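Local atomic coordinates of adhesin (Streptococcus sanguinis SK1 = NCTC 7863, PDB entry 6VT2), a protein that binds sialylated O-glycans through tandem Siglec-like modules and probably mediates bacterial adhesion to sialoglycan-bearing host surfaces. Residues R18-T29 / P75-I86. Sequence-based numbering, arbitrary orientation.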
ATOM      1  N   ARG A  18      18.818  26.333 -15.129  1.00 10.78           N
ATOM      2  CA  ARG A  18      20.227  25.994 -15.197  1.00  9.83           C
ATOM      3  C   ARG A  18      20.370  24.477 -15.332  1.00 11.47           C
ATOM      4  O   ARG A  18      19.799  23.794 -14.563  1.00 12.05           O
ATOM      5  CB  ARG A  18      20.869  26.482 -13.910  1.00 11.58           C
ATOM      6  CG  ARG A  18      22.312  26.075 -13.807  1.00 14.23           C
ATOM      7  CD  ARG A  18      22.996  26.831 -12.705  1.00 14.14           C
ATOM      8  NE  ARG A  18      22.325  26.649 -11.446  1.00 10.36           N
ATOM      9  CZ  ARG A  18      22.724  27.153 -10.302  1.00 17.18           C
ATOM     10  NH1 ARG A  18      23.771  27.919 -10.282  1.00 21.02           N
ATOM     11  NH2 ARG A  18      22.073  26.900  -9.194  1.00 16.30           N
ATOM     12  N   GLY A  19      21.132  24.002 -16.315  1.00  9.94           N
ATOM     13  CA  GLY A  19      21.374  22.579 -16.527  1.00 10.78           C
ATOM     14  C   GLY A  19      20.402  21.931 -17.471  1.00 12.26           C
ATOM     15  O   GLY A  19      20.722  20.877 -17.945  1.00 18.46           O
ATOM     16  N   GLU A  20      19.275  22.574 -17.734  1.00 11.52           N
ATOM     17  CA  GLU A  20      18.179  21.920 -18.483  1.00  9.95           C
ATOM     18  C   GLU A  20      18.036  22.405 -19.913  1.00 11.15           C
ATOM     19  O   GLU A  20      18.521  23.427 -20.231  1.00 11.51           O
ATOM     20  CB  GLU A  20      16.888  22.131 -17.720  1.00 12.22           C
ATOM     21  CG  GLU A  20      17.054  21.783 -16.255  1.00 14.56           C
ATOM     22  CD  GLU A  20      15.788  21.445 -15.522  1.00 31.39           C
ATOM     23  OE1 GLU A  20      14.746  21.732 -16.039  1.00 26.61           O
ATOM     24  OE2 GLU A  20      15.885  20.942 -14.423  1.00 34.08           O
ATOM     25  N   GLU A  21      17.323  21.613 -20.692  1.00 12.15           N
ATOM     26  CA  GLU A  21      17.000  22.012 -22.064  1.00  9.85           C
ATOM     27  C   GLU A  21      15.892  23.042 -21.979  1.00 12.72           C
ATOM     28  O   GLU A  21      15.092  22.949 -21.057  1.00 16.33           O
ATOM     29  CB  GLU A  21      16.433  20.848 -22.869  1.00 14.32           C
ATOM     30  CG  GLU A  21      17.344  19.659 -23.068  1.00 21.89           C
ATOM     31  CD  GLU A  21      16.631  18.422 -23.595  1.00 49.99           C
ATOM     32  OE1 GLU A  21      15.384  18.414 -23.633  1.00 46.04           O
ATOM     33  OE2 GLU A  21      17.328  17.476 -23.987  1.00 64.54           O
ATOM     34  N   PHE A  22      15.885  24.000 -22.894  1.00 11.61           N
ATOM     35  CA  PHE A  22      14.768  24.952 -23.020  1.00 10.90           C
ATOM     36  C   PHE A  22      14.388  24.968 -24.497  1.00 10.85           C
ATOM     37  O   PHE A  22      15.174  24.621 -25.290  1.00 10.16           O
ATOM     38  CB  PHE A  22      15.095  26.378 -22.576  1.00  9.45           C
ATOM     39  CG  PHE A  22      16.187  27.036 -23.379  1.00 10.41           C
ATOM     40  CD1 PHE A  22      17.509  26.832 -23.038  1.00 11.94           C
ATOM     41  CD2 PHE A  22      15.901  27.851 -24.462  1.00 13.50           C
ATOM     42  CE1 PHE A  22      18.524  27.416 -23.767  1.00 15.05           C
ATOM     43  CE2 PHE A  22      16.923  28.437 -25.189  1.00 13.25           C
ATOM     44  CZ  PHE A  22      18.232  28.217 -24.839  1.00 13.36           C
ATOM     45  N   GLU A  23      13.146  25.345 -24.759  1.00 11.19           N
ATOM     46  CA  GLU A  23      12.663  25.447 -26.147  1.00 11.65           C
ATOM     47  C   GLU A  23      11.481  26.388 -26.163  1.00 10.48           C
ATOM     48  O   GLU A  23      10.709  26.325 -25.242  1.00 13.62           O
ATOM     49  CB  GLU A  23      12.247  24.071 -26.659  1.00 15.82           C
ATOM     50  CG  GLU A  23      11.406  24.060 -27.915  1.00 21.76           C
ATOM     51  CD  GLU A  23      10.893  22.657 -28.136  1.00 21.68           C
ATOM     52  OE1 GLU A  23      11.616  21.886 -28.694  1.00 26.02           O
ATOM     53  OE2 GLU A  23       9.806  22.343 -27.662  1.00 27.43           O
ATOM     54  N   PHE A  24      11.400  27.240 -27.160  1.00 10.38           N
ATOM     55  CA  PHE A  24      10.192  28.054 -27.352  1.00 11.11           C
ATOM     56  C   PHE A  24      10.085  28.309 -28.840  1.00 12.30           C
ATOM     57  O   PHE A  24      10.956  28.015 -29.481  1.00 11.28           O
ATOM     58  CB  PHE A  24      10.203  29.336 -26.521  1.00 12.81           C
ATOM     59  CG  PHE A  24      11.259  30.343 -26.867  1.00  9.31           C
ATOM     60  CD1 PHE A  24      12.524  30.248 -26.318  1.00 14.38           C
ATOM     61  CD2 PHE A  24      10.966  31.412 -27.692  1.00 11.74           C
ATOM     62  CE1 PHE A  24      13.471  31.218 -26.580  1.00 12.79           C
ATOM     63  CE2 PHE A  24      11.923  32.368 -27.968  1.00 13.98           C
ATOM     64  CZ  PHE A  24      13.167  32.265 -27.408  1.00 11.38           C
ATOM     65  N   PHE A  25       8.947  28.791 -29.308  1.00 10.79           N
ATOM     66  CA  PHE A  25       8.730  28.968 -30.747  1.00 11.25           C
ATOM     67  C   PHE A  25       8.447  30.424 -31.051  1.00 12.10           C
ATOM     68  O   PHE A  25       7.850  31.088 -30.245  1.00 14.26           O
ATOM     69  CB  PHE A  25       7.632  28.015 -31.204  1.00 14.07           C
ATOM     70  CG  PHE A  25       8.111  26.594 -31.231  1.00 15.39           C
ATOM     71  CD1 PHE A  25       8.795  26.104 -32.326  1.00 18.51           C
ATOM     72  CD2 PHE A  25       7.948  25.778 -30.127  1.00 20.46           C
ATOM     73  CE1 PHE A  25       9.264  24.804 -32.336  1.00 19.42           C
ATOM     74  CE2 PHE A  25       8.426  24.481 -30.141  1.00 21.64           C
ATOM     75  CZ  PHE A  25       9.076  23.999 -31.246  1.00 19.86           C
ATOM     76  N   VAL A  26       8.926  30.844 -32.195  1.00 12.56           N
ATOM     77  CA  VAL A  26       8.660  32.199 -32.699  1.00 11.21           C
ATOM     78  C   VAL A  26       7.770  31.943 -33.913  1.00 15.23           C
ATOM     79  O   VAL A  26       7.965  31.022 -34.528  1.00 14.69           O
ATOM     80  CB  VAL A  26       9.963  32.911 -33.077  1.00 11.07           C
ATOM     81  CG1 VAL A  26       9.659  34.181 -33.853  1.00 11.80           C
ATOM     82  CG2 VAL A  26      10.864  33.168 -31.871  1.00 15.22           C
ATOM     83  N   GLU A  27       6.727  32.705 -34.109  1.00 11.61           N
ATOM     84  CA  GLU A  27       5.809  32.514 -35.255  1.00 10.13           C
ATOM     85  C   GLU A  27       5.895  33.760 -36.116  1.00 12.34           C
ATOM     86  O   GLU A  27       5.894  34.809 -35.555  1.00 13.54           O
ATOM     87  CB  GLU A  27       4.394  32.223 -34.792  1.00 13.60           C
ATOM     88  CG  GLU A  27       4.204  30.802 -34.291  1.00 17.32           C
ATOM     89  CD  GLU A  27       2.748  30.374 -34.262  1.00 25.58           C
ATOM     90  OE1 GLU A  27       1.890  31.240 -34.163  1.00 36.25           O
ATOM     91  OE2 GLU A  27       2.481  29.185 -34.370  1.00 45.30           O
ATOM     92  N   THR A  28       6.027  33.569 -37.430  1.00 11.10           N
ATOM     93  CA  THR A  28       6.211  34.698 -38.348  1.00  9.29           C
ATOM     94  C   THR A  28       5.188  34.601 -39.474  1.00 13.48           C
ATOM     95  O   THR A  28       5.040  33.595 -39.937  1.00 11.31           O
ATOM     96  CB  THR A  28       7.645  34.800 -38.877  1.00 10.96           C
ATOM     97  OG1 THR A  28       8.516  34.901 -37.754  1.00 15.01           O
ATOM     98  CG2 THR A  28       7.875  36.004 -39.761  1.00 14.05           C
ATOM     99  N   THR A  29       4.473  35.678 -39.731  1.00 12.45           N
ATOM    100  CA  THR A  29       3.590  35.601 -40.998  1.00 11.43           C
ATOM    101  C   THR A  29       3.902  36.797 -41.885  1.00 12.12           C
ATOM    102  O   THR A  29       4.481  37.687 -41.482  1.00 12.31           O
ATOM    103  CB  THR A  29       2.121  35.652 -40.586  1.00 15.62           C
ATOM    104  OG1 THR A  29       1.945  36.894 -39.921  1.00 18.38           O
ATOM    105  CG2 THR A  29       1.704  34.579 -39.613  1.00 13.37           C
ATOM    106  N   PRO A  75       1.565  29.766 -39.745  1.00 15.62           N
ATOM    107  CA  PRO A  75       2.712  30.608 -39.573  1.00 14.06           C
ATOM    108  C   PRO A  75       4.051  29.882 -39.679  1.00 12.46           C
ATOM    109  O   PRO A  75       4.142  28.758 -39.416  1.00 15.53           O
ATOM    110  CB  PRO A  75       2.611  31.189 -38.162  1.00 16.71           C
ATOM    111  CG  PRO A  75       1.173  31.017 -37.815  1.00 21.67           C
ATOM    112  CD  PRO A  75       0.715  29.788 -38.559  1.00 18.49           C
ATOM    113  N   LEU A  76       5.066  30.610 -40.095  1.00 10.19           N
ATOM    114  CA  LEU A  76       6.407  30.040 -40.154  1.00 12.35           C
ATOM    115  C   LEU A  76       6.881  29.863 -38.712  1.00 11.35           C
ATOM    116  O   LEU A  76       6.831  30.801 -37.996  1.00 12.12           O
ATOM    117  CB  LEU A  76       7.317  31.002 -40.879  1.00 12.61           C
ATOM    118  CG  LEU A  76       8.712  30.449 -40.990  1.00 11.74           C
ATOM    119  CD1 LEU A  76       8.720  29.166 -41.806  1.00 12.36           C
ATOM    120  CD2 LEU A  76       9.636  31.479 -41.575  1.00 15.52           C
ATOM    121  N   ARG A  77       7.337  28.677 -38.349  1.00 11.70           N
ATOM    122  CA  ARG A  77       7.725  28.396 -36.962  1.00 12.43           C
ATOM    123  C   ARG A  77       9.248  28.330 -36.803  1.00 12.14           C
ATOM    124  O   ARG A  77       9.858  27.590 -37.485  1.00 12.62           O
ATOM    125  CB  ARG A  77       7.063  27.099 -36.548  1.00 14.57           C
ATOM    126  CG  ARG A  77       5.665  27.447 -36.112  1.00 21.87           C
ATOM    127  CD  ARG A  77       4.775  26.334 -35.776  1.00 41.94           C
ATOM    128  NE  ARG A  77       5.168  25.672 -34.576  1.00 32.03           N
ATOM    129  CZ  ARG A  77       4.937  25.987 -33.342  1.00 29.92           C
ATOM    130  NH1 ARG A  77       4.421  27.146 -33.015  1.00 35.29           N
ATOM    131  NH2 ARG A  77       5.288  25.114 -32.433  1.00 29.04           N
ATOM    132  N   THR A  78       9.794  29.099 -35.878  1.00  9.95           N
ATOM    133  CA  THR A  78      11.237  29.082 -35.633  1.00 11.66           C
ATOM    134  C   THR A  78      11.421  28.522 -34.236  1.00 13.60           C
ATOM    135  O   THR A  78      10.774  28.991 -33.378  1.00 12.92           O
ATOM    136  CB  THR A  78      11.811  30.484 -35.709  1.00  9.12           C
ATOM    137  OG1 THR A  78      11.706  30.929 -37.048  1.00 11.78           O
ATOM    138  CG2 THR A  78      13.251  30.574 -35.263  1.00 12.87           C
ATOM    139  N   ARG A  79      12.238  27.505 -34.106  1.00  9.18           N
ATOM    140  CA  ARG A  79      12.491  26.932 -32.797  1.00  9.90           C
ATOM    141  C   ARG A  79      13.707  27.634 -32.189  1.00 10.00           C
ATOM    142  O   ARG A  79      14.684  27.692 -32.822  1.00 10.62           O
ATOM    143  CB  ARG A  79      12.805  25.461 -32.973  1.00 10.78           C
ATOM    144  CG  ARG A  79      12.995  24.718 -31.652  1.00 11.21           C
ATOM    145  CD  ARG A  79      13.647  23.388 -31.970  1.00 14.92           C
ATOM    146  NE  ARG A  79      13.778  22.634 -30.757  1.00 17.68           N
ATOM    147  CZ  ARG A  79      14.727  21.790 -30.520  1.00 16.06           C
ATOM    148  NH1 ARG A  79      14.770  21.196 -29.348  1.00 21.84           N
ATOM    149  NH2 ARG A  79      15.605  21.512 -31.430  1.00 16.56           N
ATOM    150  N   VAL A  80      13.596  28.121 -30.965  1.00  8.84           N
ATOM    151  CA  VAL A  80      14.755  28.681 -30.232  1.00  8.77           C
ATOM    152  C   VAL A  80      14.955  27.725 -29.059  1.00  8.76           C
ATOM    153  O   VAL A  80      14.036  27.413 -28.447  1.00  9.24           O
ATOM    154  CB  VAL A  80      14.494  30.122 -29.788  1.00  8.70           C
ATOM    155  CG1 VAL A  80      15.710  30.699 -29.106  1.00 10.28           C
ATOM    156  CG2 VAL A  80      14.111  31.004 -30.964  1.00 10.10           C
ATOM    157  N   TYR A  81      16.155  27.221 -28.884  1.00  8.76           N
ATOM    158  CA  TYR A  81      16.362  26.115 -27.930  1.00  9.66           C
ATOM    159  C   TYR A  81      17.826  26.072 -27.525  1.00 10.87           C
ATOM    160  O   TYR A  81      18.631  26.677 -28.071  1.00  9.16           O
ATOM    161  CB  TYR A  81      15.987  24.790 -28.623  1.00 10.03           C
ATOM    162  CG  TYR A  81      16.860  24.424 -29.795  1.00 11.49           C
ATOM    163  CD1 TYR A  81      16.745  25.039 -31.026  1.00 10.41           C
ATOM    164  CD2 TYR A  81      17.830  23.469 -29.660  1.00 14.78           C
ATOM    165  CE1 TYR A  81      17.595  24.724 -32.064  1.00 13.96           C
ATOM    166  CE2 TYR A  81      18.698  23.151 -30.669  1.00 13.36           C
ATOM    167  CZ  TYR A  81      18.557  23.741 -31.897  1.00 19.02           C
ATOM    168  OH  TYR A  81      19.419  23.379 -32.875  1.00 19.95           O
ATOM    169  N   GLY A  82      18.073  25.230 -26.552  1.00 10.36           N
ATOM    170  CA  GLY A  82      19.428  24.968 -26.128  1.00 10.82           C
ATOM    171  C   GLY A  82      19.426  24.286 -24.787  1.00  9.94           C
ATOM    172  O   GLY A  82      18.429  23.899 -24.316  1.00 12.38           O
ATOM    173  N   ILE A  83      20.615  24.101 -24.272  1.00  9.86           N
ATOM    174  CA  ILE A  83      20.846  23.545 -22.936  1.00  8.69           C
ATOM    175  C   ILE A  83      21.610  24.607 -22.152  1.00  8.64           C
ATOM    176  O   ILE A  83      22.709  25.005 -22.565  1.00 10.12           O
ATOM    177  CB  ILE A  83      21.632  22.232 -23.018  1.00 10.79           C
ATOM    178  CG1 ILE A  83      20.812  21.214 -23.783  1.00 15.74           C
ATOM    179  CG2 ILE A  83      21.984  21.803 -21.613  1.00 12.20           C
ATOM    180  CD1 ILE A  83      21.673  20.017 -24.176  1.00 18.66           C
ATOM    181  N   VAL A  84      21.030  25.069 -21.042  1.00  8.81           N
ATOM    182  CA  VAL A  84      21.760  26.020 -20.190  1.00  8.55           C
ATOM    183  C   VAL A  84      22.876  25.280 -19.498  1.00  8.57           C
ATOM    184  O   VAL A  84      22.596  24.265 -18.877  1.00  8.60           O
ATOM    185  CB  VAL A  84      20.850  26.654 -19.154  1.00  8.80           C
ATOM    186  CG1 VAL A  84      21.601  27.661 -18.293  1.00  8.98           C
ATOM    187  CG2 VAL A  84      19.628  27.301 -19.911  1.00 11.11           C
ATOM    188  N   PRO A  85      24.099  25.798 -19.491  1.00  8.56           N
ATOM    189  CA  PRO A  85      25.204  25.111 -18.835  1.00  8.59           C
ATOM    190  C   PRO A  85      24.885  24.916 -17.363  1.00  8.57           C
ATOM    191  O   PRO A  85      24.307  25.782 -16.696  1.00  8.53           O
ATOM    192  CB  PRO A  85      26.388  26.055 -19.045  1.00  8.75           C
ATOM    193  CG  PRO A  85      26.000  26.829 -20.352  1.00 10.12           C
ATOM    194  CD  PRO A  85      24.538  26.977 -20.274  1.00  9.42           C
ATOM    195  N   ILE A  86      25.383  23.797 -16.851  1.00  9.08           N
ATOM    196  CA  ILE A  86      25.095  23.406 -15.506  1.00  9.30           C
ATOM    197  C   ILE A  86      25.702  24.378 -14.511  1.00  8.58           C
ATOM    198  O   ILE A  86      25.211  24.447 -13.383  1.00 10.64           O
ATOM    199  CB  ILE A  86      25.603  21.984 -15.249  1.00  8.66           C
ATOM    200  CG1 ILE A  86      24.940  21.406 -13.977  1.00 10.70           C
ATOM    201  CG2 ILE A  86      27.114  21.976 -15.156  1.00  8.69           C
ATOM    202  CD1 ILE A  86      23.487  21.228 -14.068  1.00 10.70           C
TER
HETATM  203  O   HOH W   1       9.314  32.247 -37.390  1.00 11.64           O
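Glu23 OE1 takes two nitrogens of Arg79 side-on, NE at 3.1 Å and NH1 at 3.3 Å, both reaching it on the anti side of the carboxylate. The salt bridge runs diagonally between neighbouring non-hydrogen-bonded pairs, Glu23 with Tyr81 and Phe25 with Arg79, of 21-29 and 76-83, the central strands of an antiparallel four-stranded sheet in the N-terminal Siglec-like domain, an Ig-like sandwich. Strands 7-9 and 58-61 complete this sheet. Arg79 runs extended, CG anti to the backbone N (chi1 -176°), which carries its guanidinium to Glu23 while one face lies over the ring of Tyr81 on its own strand. Along the same face of the sheet, Phe25 receives Arg77: the guanidinium stacks nearly flat, planes 20° apart, in an off-centre cation-pi contact with NH2 3.4 Å from Phe25 CG. A bend at chi3 turns the Arg77 end back over that ring, and NH1 also makes a salt bridge to Glu27 OE2 (3.1 Å), so the guanidinium meets the ring with one face and the carboxylate near its edge. On the other face the side chains are buried between the two sheets. Val80 CB sits over the Phe24 ring, 3.7 Å from its centroid, a CH-pi contact, while Phe120 of the opposing sheet meets Phe24 edge-to-face. Phe22 adopts the crowded rotamer, CG between backbone N and carbonyl carbon (chi1 62°), and folds its ring over the Gly82 backbone, with Gly82 N above one face. Backbone hydrogen bonds run in pairs from Phe22-Gly82 to Thr28-Leu76; beyond them Val84 N donates to Glu20 O, and Gly19 N gives Val84 O a weak bond. Thr78 OG1 hydrogen-bonds Thr61 OG1 of strand 58-61 and a water, which also bonds Thr28 OG1 and donates to Leu76 O at 2.9 Å.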